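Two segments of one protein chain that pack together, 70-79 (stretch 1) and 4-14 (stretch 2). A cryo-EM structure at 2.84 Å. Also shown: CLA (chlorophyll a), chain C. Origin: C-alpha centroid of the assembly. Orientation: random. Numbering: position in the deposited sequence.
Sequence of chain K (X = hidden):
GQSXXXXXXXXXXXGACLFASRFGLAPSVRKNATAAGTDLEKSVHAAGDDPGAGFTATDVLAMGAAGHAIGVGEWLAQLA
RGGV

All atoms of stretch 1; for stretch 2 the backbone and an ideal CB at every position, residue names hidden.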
ATOM      1  N   ILE K  70      20.960 -49.634  37.099  1.00 32.60           N
ATOM      2  CA  ILE K  70      19.913 -50.336  37.836  1.00 32.60           C
ATOM      3  C   ILE K  70      20.252 -50.431  39.316  1.00 32.60           C
ATOM      4  O   ILE K  70      19.365 -50.311  40.168  1.00 32.60           O
ATOM      5  CB  ILE K  70      19.697 -51.745  37.253  1.00 30.00           C
ATOM      6  CG1 ILE K  70      19.135 -51.653  35.831  1.00 30.00           C
ATOM      7  CG2 ILE K  70      18.769 -52.554  38.145  1.00 30.00           C
ATOM      8  CD1 ILE K  70      19.138 -52.970  35.089  1.00 30.00           C
ATOM      9  N   GLY K  71      21.538 -50.652  39.607  1.00 34.16           N
ATOM     10  CA  GLY K  71      22.033 -50.780  40.993  1.00 34.16           C
ATOM     11  C   GLY K  71      22.022 -49.452  41.730  1.00 34.16           C
ATOM     12  O   GLY K  71      21.487 -49.410  42.855  1.00 34.16           O
ATOM     13  N   VAL K  72      22.639 -48.422  41.145  1.00 35.14           N
ATOM     14  CA  VAL K  72      22.657 -47.081  41.800  1.00 35.14           C
ATOM     15  C   VAL K  72      21.203 -46.694  42.081  1.00 35.14           C
ATOM     16  O   VAL K  72      20.876 -46.457  43.255  1.00 35.14           O
ATOM     17  CB  VAL K  72      23.363 -46.028  40.925  1.00 30.00           C
ATOM     18  CG1 VAL K  72      23.031 -44.613  41.370  1.00 30.00           C
ATOM     19  CG2 VAL K  72      24.868 -46.237  40.899  1.00 30.00           C
ATOM     20  N   GLY K  73      20.370 -46.683  41.036  1.00 33.60           N
ATOM     21  CA  GLY K  73      18.940 -46.343  41.159  1.00 33.60           C
ATOM     22  C   GLY K  73      18.275 -47.084  42.306  1.00 33.60           C
ATOM     23  O   GLY K  73      17.627 -46.418  43.132  1.00 33.60           O
ATOM     24  N   GLU K  74      18.454 -48.407  42.372  1.00 32.34           N
ATOM     25  CA  GLU K  74      17.827 -49.221  43.446  1.00 32.34           C
ATOM     26  C   GLU K  74      18.288 -48.726  44.820  1.00 32.34           C
ATOM     27  O   GLU K  74      17.430 -48.559  45.701  1.00 32.34           O
ATOM     28  CB  GLU K  74      18.265 -50.681  43.315  1.00 30.00           C
ATOM     29  CG  GLU K  74      17.197 -51.596  42.752  1.00 30.00           C
ATOM     30  CD  GLU K  74      17.661 -53.016  42.478  1.00 30.00           C
ATOM     31  OE1 GLU K  74      18.638 -53.450  43.119  1.00 30.00           O
ATOM     32  OE2 GLU K  74      17.046 -53.679  41.619  1.00 30.00           O
ATOM     33  N   TRP K  75      19.589 -48.462  44.974  1.00 35.81           N
ATOM     34  CA  TRP K  75      20.141 -48.049  46.292  1.00 35.81           C
ATOM     35  C   TRP K  75      19.587 -46.703  46.770  1.00 35.81           C
ATOM     36  O   TRP K  75      19.127 -46.645  47.923  1.00 35.81           O
ATOM     37  CB  TRP K  75      21.670 -48.009  46.221  1.00 30.00           C
ATOM     38  CG  TRP K  75      22.298 -49.346  46.451  1.00 30.00           C
ATOM     39  CD1 TRP K  75      23.236 -49.971  45.682  1.00 30.00           C
ATOM     40  CD2 TRP K  75      22.005 -50.243  47.534  1.00 30.00           C
ATOM     41  NE1 TRP K  75      23.551 -51.189  46.219  1.00 30.00           N
ATOM     42  CE2 TRP K  75      22.812 -51.383  47.357  1.00 30.00           C
ATOM     43  CE3 TRP K  75      21.147 -50.190  48.634  1.00 30.00           C
ATOM     44  CZ2 TRP K  75      22.784 -52.453  48.251  1.00 30.00           C
ATOM     45  CZ3 TRP K  75      21.111 -51.255  49.506  1.00 30.00           C
ATOM     46  CH2 TRP K  75      21.918 -52.372  49.314  1.00 30.00           C
ATOM     47  N   LEU K  76      19.579 -45.678  45.918  1.00 35.24           N
ATOM     48  CA  LEU K  76      19.035 -44.359  46.342  1.00 35.24           C
ATOM     49  C   LEU K  76      17.539 -44.505  46.643  1.00 35.24           C
ATOM     50  O   LEU K  76      17.097 -44.031  47.707  1.00 35.24           O
ATOM     51  CB  LEU K  76      19.254 -43.359  45.206  1.00 35.24           C
ATOM     52  CG  LEU K  76      20.589 -43.501  44.483  1.00 35.24           C
ATOM     53  CD1 LEU K  76      20.487 -43.018  43.045  1.00 35.24           C
ATOM     54  CD2 LEU K  76      21.698 -42.787  45.234  1.00 35.24           C
ATOM     55  N   ALA K  77      16.807 -45.161  45.738  1.00 37.95           N
ATOM     56  CA  ALA K  77      15.344 -45.353  45.871  1.00 37.95           C
ATOM     57  C   ALA K  77      15.010 -46.200  47.105  1.00 37.95           C
ATOM     58  O   ALA K  77      14.105 -45.797  47.862  1.00 37.95           O
ATOM     59  CB  ALA K  77      14.804 -45.987  44.612  1.00 30.00           C
ATOM     60  N   GLN K  78      15.722 -47.312  47.314  1.00 39.91           N
ATOM     61  CA  GLN K  78      15.402 -48.205  48.464  1.00 39.91           C
ATOM     62  C   GLN K  78      15.464 -47.425  49.783  1.00 39.91           C
ATOM     63  O   GLN K  78      14.577 -47.638  50.632  1.00 39.91           O
ATOM     64  CB  GLN K  78      16.341 -49.411  48.492  1.00 30.00           C
ATOM     65  CG  GLN K  78      15.870 -50.509  49.436  1.00 30.00           C
ATOM     66  CD  GLN K  78      16.679 -51.775  49.298  1.00 30.00           C
ATOM     67  OE1 GLN K  78      17.835 -51.755  48.885  1.00 30.00           O
ATOM     68  NE2 GLN K  78      16.069 -52.895  49.653  1.00 30.00           N
ATOM     69  N   LEU K  79      16.452 -46.536  49.930  1.00 41.63           N
ATOM     70  CA  LEU K  79      16.610 -45.727  51.170  1.00 41.63           C
ATOM     71  C   LEU K  79      15.372 -44.840  51.361  1.00 41.63           C
ATOM     72  O   LEU K  79      14.898 -44.730  52.507  1.00 41.63           O
ATOM     73  CB  LEU K  79      17.879 -44.877  51.047  1.00 30.00           C
ATOM     74  CG  LEU K  79      19.191 -45.659  51.014  1.00 30.00           C
ATOM     75  CD1 LEU K  79      20.383 -44.716  50.939  1.00 30.00           C
ATOM     76  CD2 LEU K  79      19.311 -46.570  52.227  1.00 30.00           C
ATOM     77  N   UNK K   4      29.434 -53.335  53.768  1.00  0.00           N
ATOM     78  CA  UNK K   4      28.472 -54.254  54.345  1.00  0.00           C
ATOM     79  C   UNK K   4      26.989 -53.994  54.160  1.00  0.00           C
ATOM     80  O   UNK K   4      26.188 -54.856  54.535  1.00  0.00           O
ATOM     81  CB  UNK K   4      28.740 -54.320  55.850  1.00  0.00           C
ATOM     82  N   UNK K   5      26.631 -52.819  53.637  1.00  0.00           N
ATOM     83  CA  UNK K   5      25.204 -52.486  53.395  1.00  0.00           C
ATOM     84  C   UNK K   5      25.008 -52.213  51.901  1.00  0.00           C
ATOM     85  O   UNK K   5      24.417 -53.068  51.216  1.00  0.00           O
ATOM     86  CB  UNK K   5      24.767 -51.276  54.223  1.00  0.00           C
ATOM     87  N   UNK K   6      25.491 -51.057  51.434  1.00  0.00           N
ATOM     88  CA  UNK K   6      25.421 -50.668  49.993  1.00  0.00           C
ATOM     89  C   UNK K   6      26.278 -51.639  49.169  1.00  0.00           C
ATOM     90  O   UNK K   6      25.933 -51.891  48.015  1.00  0.00           O
ATOM     91  CB  UNK K   6      25.900 -49.230  49.784  1.00  0.00           C
ATOM     92  N   UNK K   7      27.406 -52.087  49.722  1.00  0.00           N
ATOM     93  CA  UNK K   7      28.322 -53.028  49.021  1.00  0.00           C
ATOM     94  C   UNK K   7      27.617 -54.361  48.736  1.00  0.00           C
ATOM     95  O   UNK K   7      27.851 -54.921  47.647  1.00  0.00           O
ATOM     96  CB  UNK K   7      29.581 -53.276  49.855  1.00  0.00           C
ATOM     97  N   UNK K   8      26.752 -54.819  49.646  1.00  0.00           N
ATOM     98  CA  UNK K   8      26.128 -56.160  49.528  1.00  0.00           C
ATOM     99  C   UNK K   8      25.316 -56.352  48.237  1.00  0.00           C
ATOM    100  O   UNK K   8      25.542 -57.391  47.587  1.00  0.00           O
ATOM    101  CB  UNK K   8      25.213 -56.405  50.729  1.00  0.00           C
ATOM    102  N   UNK K   9      24.445 -55.418  47.836  1.00  0.00           N
ATOM    103  CA  UNK K   9      23.710 -55.699  46.561  1.00  0.00           C
ATOM    104  C   UNK K   9      24.286 -54.889  45.391  1.00  0.00           C
ATOM    105  O   UNK K   9      23.809 -55.090  44.258  1.00  0.00           O
ATOM    106  CB  UNK K   9      22.223 -55.375  46.718  1.00  0.00           C
ATOM    107  N   UNK K  10      25.257 -54.003  45.645  1.00  0.00           N
ATOM    108  CA  UNK K  10      25.911 -53.305  44.507  1.00  0.00           C
ATOM    109  C   UNK K  10      26.656 -54.428  43.790  1.00  0.00           C
ATOM    110  O   UNK K  10      26.614 -54.500  42.547  1.00  0.00           O
ATOM    111  CB  UNK K  10      26.841 -52.172  44.944  1.00  0.00           C
ATOM    112  N   UNK K  11      27.278 -55.283  44.606  1.00  0.00           N
ATOM    113  CA  UNK K  11      27.963 -56.493  44.178  1.00  0.00           C
ATOM    114  C   UNK K  11      26.956 -57.414  43.501  1.00  0.00           C
ATOM    115  O   UNK K  11      27.234 -57.991  42.440  1.00  0.00           O
ATOM    116  CB  UNK K  11      28.638 -57.192  45.360  1.00  0.00           C
ATOM    117  N   UNK K  12      25.752 -57.512  44.080  1.00  0.00           N
ATOM    118  CA  UNK K  12      24.697 -58.350  43.518  1.00  0.00           C
ATOM    119  C   UNK K  12      24.241 -57.863  42.142  1.00  0.00           C
ATOM    120  O   UNK K  12      24.095 -58.677  41.216  1.00  0.00           O
ATOM    121  CB  UNK K  12      23.502 -58.393  44.473  1.00  0.00           C
ATOM    122  N   UNK K  13      24.021 -56.552  41.983  1.00  0.00           N
ATOM    123  CA  UNK K  13      23.568 -56.011  40.701  1.00  0.00           C
ATOM    124  C   UNK K  13      24.618 -56.204  39.610  1.00  0.00           C
ATOM    125  O   UNK K  13      24.302 -56.713  38.524  1.00  0.00           O
ATOM    126  CB  UNK K  13      23.231 -54.525  40.843  1.00  0.00           C
ATOM    127  N   UNK K  14      25.877 -55.839  39.897  1.00  0.00           N
ATOM    128  CA  UNK K  14      26.962 -55.994  38.921  1.00  0.00           C
ATOM    129  C   UNK K  14      27.151 -57.451  38.532  1.00  0.00           C
ATOM    130  O   UNK K  14      27.300 -57.773  37.347  1.00  0.00           O
ATOM    131  CB  UNK K  14      28.270 -55.432  39.481  1.00  0.00           C
TER
HETATM  132 MG   CLA C1401      31.719 -47.646  41.580  1.00  0.00          MG
HETATM  133  CHA CLA C1401      31.397 -50.244  43.807  1.00  0.00           C
HETATM  134  CHB CLA C1401      33.892 -49.516  39.667  1.00  0.00           C
HETATM  135  CHC CLA C1401      31.827 -45.182  39.398  1.00  0.00           C
HETATM  136  CHD CLA C1401      29.499 -45.763  43.527  1.00  0.00           C
HETATM  137  NA  CLA C1401      32.561 -49.676  41.700  1.00  0.00           N
HETATM  138  C1A CLA C1401      32.326 -50.561  42.658  1.00  0.00           C
HETATM  139  C2A CLA C1401      33.120 -51.817  42.450  1.00  0.00           C
HETATM  140  C3A CLA C1401      33.904 -51.542  41.175  1.00  0.00           C
HETATM  141  C4A CLA C1401      33.439 -50.172  40.807  1.00  0.00           C
HETATM  142  CMA CLA C1401      35.380 -51.897  41.096  1.00  0.00           C
HETATM  143  CAA CLA C1401      32.212 -52.945  42.026  1.00  0.00           C
HETATM  144  CBA CLA C1401      32.657 -54.223  42.705  1.00  0.00           C
HETATM  145  CGA CLA C1401      31.810 -54.266  43.939  1.00  0.00           C
HETATM  146  O1A CLA C1401      30.614 -54.088  43.794  1.00  0.00           O
HETATM  147  O2A CLA C1401      32.369 -54.455  45.118  1.00  0.00           O
HETATM  148  NB  CLA C1401      32.683 -47.397  39.819  1.00  0.00           N
HETATM  149  C1B CLA C1401      33.552 -48.246  39.204  1.00  0.00           C
HETATM  150  C2B CLA C1401      34.063 -47.665  38.011  1.00  0.00           C
HETATM  151  C3B CLA C1401      33.474 -46.460  37.966  1.00  0.00           C
HETATM  152  C4B CLA C1401      32.604 -46.284  39.104  1.00  0.00           C
HETATM  153  CMB CLA C1401      35.041 -48.253  37.038  1.00  0.00           C
HETATM  154  CAB CLA C1401      33.669 -45.478  36.917  1.00  0.00           C
HETATM  155  CBB CLA C1401      33.117 -45.660  35.530  1.00  0.00           C
HETATM  156  NC  CLA C1401      30.764 -45.789  41.462  1.00  0.00           N
HETATM  157  C1C CLA C1401      31.021 -44.915  40.509  1.00  0.00           C
HETATM  158  C2C CLA C1401      30.376 -43.626  40.709  1.00  0.00           C
HETATM  159  C3C CLA C1401      29.703 -43.789  41.864  1.00  0.00           C
HETATM  160  C4C CLA C1401      29.946 -45.148  42.353  1.00  0.00           C
HETATM  161  CMC CLA C1401      30.451 -42.420  39.822  1.00  0.00           C
HETATM  162  CAC CLA C1401      28.913 -42.663  42.426  1.00  0.00           C
HETATM  163  CBC CLA C1401      27.460 -43.011  42.483  1.00  0.00           C
HETATM  164  ND  CLA C1401      30.644 -47.850  43.223  1.00  0.00           N
HETATM  165  C1D CLA C1401      29.819 -47.068  43.960  1.00  0.00           C
HETATM  166  C2D CLA C1401      29.381 -47.751  45.177  1.00  0.00           C
HETATM  167  C3D CLA C1401      29.999 -48.977  45.091  1.00  0.00           C
HETATM  168  C4D CLA C1401      30.740 -49.032  43.924  1.00  0.00           C
HETATM  169  CMD CLA C1401      28.524 -47.455  46.369  1.00  0.00           C
HETATM  170  CAD CLA C1401      30.117 -50.220  45.802  1.00  0.00           C
HETATM  171  OBD CLA C1401      29.277 -50.659  46.563  1.00  0.00           O
HETATM  172  CBD CLA C1401      31.086 -51.059  45.040  1.00  0.00           C
HETATM  173  CGD CLA C1401      32.308 -51.164  45.899  1.00  0.00           C
HETATM  174  O1D CLA C1401      32.432 -52.068  46.696  1.00  0.00           O
HETATM  175  O2D CLA C1401      33.282 -50.267  45.821  1.00  0.00           O
HETATM  176  CED CLA C1401      34.599 -50.805  45.823  1.00  0.00           C

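The two helices run nearly antiparallel (149° between axes, closest approach 9.2 Å), and Trp75 of stretch 1, with 141 Å² covered, is the main landmark against which stretch 2 can be read.

Position 4 has phi/psi of -151/-10 and nothing of stretch 1 within 5.5 Å of its ideal CB; almost any residue fits, and it is Gly4. At position 5 the CB points sideways and nothing of stretch 1 lies within 5.5 Å of it, so the choice is wide. It is Ser5, whose backbone makes the contact, Ser5 O lying 3.2 Å from Trp75 CH2.

At position 6 the ideal CB is 4.5 Å from Trp75 CE2, which favours a compact apolar side chain, though several would serve. The residue is Val6. Its CA sits 3.9 Å from the centroid of the Trp75 six-membered ring, 20° off the normal, a CH-pi contact over one face. Val6 O is 3.1 Å from Trp75 NE1, but the angle is too poor for a hydrogen bond; that carbonyl instead accepts from the backbone N of position 10.

Position 7 points away from stretch 1, so a long or polar chain is not hindered by it; Arg7 places CG 3.5 Å from CLA O1D. Position 8 points sideways, its ideal CB 5.3 Å from Trp75 CZ2, and tolerates many residues; it is Ala8.

At position 9 the ideal CB lies 3.3 Å from Trp75 CZ2, which is tight, and 5.4 Å from Glu74 OE1. An apolar chain could cover the indole, while a basic one could answer the charge. Ile9 takes the first course: Ile9 CD1 stands 4.2 Å from the centroid of the Trp75 six-membered ring, 22° off the normal, on the face opposite Val6 CA. The indole is thus sandwiched.

Position 10 brings its ideal CB 3.7 Å from Trp75 NE1, at the ring edge, suiting a flexible apolar chain. Met10 bends back (chi2 66°, chi3 75°), setting CE 3.4 Å from Trp75 CD1 and SD 5.1 Å from the Trp75 five-membered ring centroid, edge-on. Met10 CB also lies 3.3 Å from CLA OBD.

Position 11 points away from stretch 1, which sets no demand there; it is Val11, whose CG2 comes within 3.2 Å of CLA O1A. Position 12, out of reach, is Ser12.

Position 13 points toward Gly71, its ideal CB 3.9 Å from Gly71 CA, so a small residue is favoured. Ser13 fits: Ser13 OG lies 3.7 Å from Gly71 CA and donates to Met10 O (3.1 Å). Position 14 points sideways, its choice wide; it is Ile14.

Stretch 2, residues 4-14: GSVRAIMVSSI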
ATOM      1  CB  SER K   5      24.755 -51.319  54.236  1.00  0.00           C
ATOM      2  OG  SER K   5      23.355 -51.120  54.113  1.00  0.00           O
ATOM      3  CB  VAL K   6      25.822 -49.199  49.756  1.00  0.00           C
ATOM      4  CG1 VAL K   6      24.797 -48.237  50.340  1.00  0.00           C
ATOM      5  CG2 VAL K   6      27.211 -48.895  50.293  1.00  0.00           C
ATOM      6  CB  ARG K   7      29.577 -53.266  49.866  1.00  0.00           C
ATOM      7  CG  ARG K   7      30.650 -52.199  49.702  1.00  0.00           C
ATOM      8  CD  ARG K   7      30.221 -50.836  50.208  1.00  0.00           C
ATOM      9  NE  ARG K   7      31.292 -49.856  50.099  1.00  0.00           N
ATOM     10  CZ  ARG K   7      31.265 -48.647  50.647  1.00  0.00           C
ATOM     11  NH1 ARG K   7      30.216 -48.261  51.351  1.00  0.00           N
ATOM     12  NH2 ARG K   7      32.290 -47.829  50.491  1.00  0.00           N
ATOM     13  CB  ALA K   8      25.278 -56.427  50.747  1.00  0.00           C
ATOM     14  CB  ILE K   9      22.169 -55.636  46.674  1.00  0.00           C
ATOM     15  CG1 ILE K   9      21.551 -54.501  45.853  1.00  0.00           C
ATOM     16  CG2 ILE K   9      21.700 -55.663  48.123  1.00  0.00           C
ATOM     17  CD1 ILE K   9      20.087 -54.262  46.139  1.00  0.00           C
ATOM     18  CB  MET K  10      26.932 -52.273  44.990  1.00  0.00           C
ATOM     19  CG  MET K  10      27.574 -51.483  43.869  1.00  0.00           C
ATOM     20  SD  MET K  10      26.398 -50.420  43.001  1.00  0.00           S
ATOM     21  CE  MET K  10      26.198 -49.112  44.207  1.00  0.00           C
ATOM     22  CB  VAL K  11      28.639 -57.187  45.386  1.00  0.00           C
ATOM     23  CG1 VAL K  11      28.897 -58.644  45.122  1.00  0.00           C
ATOM     24  CG2 VAL K  11      29.952 -56.580  45.743  1.00  0.00           C
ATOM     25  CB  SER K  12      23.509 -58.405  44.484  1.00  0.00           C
ATOM     26  OG  SER K  12      22.726 -57.227  44.410  1.00  0.00           O
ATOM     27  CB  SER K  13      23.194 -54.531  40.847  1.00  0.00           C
ATOM     28  OG  SER K  13      24.308 -53.684  40.640  1.00  0.00           O
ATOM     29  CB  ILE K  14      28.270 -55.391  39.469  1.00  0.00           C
ATOM     30  CG1 ILE K  14      28.083 -53.916  39.698  1.00  0.00           C
ATOM     31  CG2 ILE K  14      29.436 -55.589  38.471  1.00  0.00           C
ATOM     32  CD1 ILE K  14      27.772 -53.315  38.469  1.00  0.00           C
TER
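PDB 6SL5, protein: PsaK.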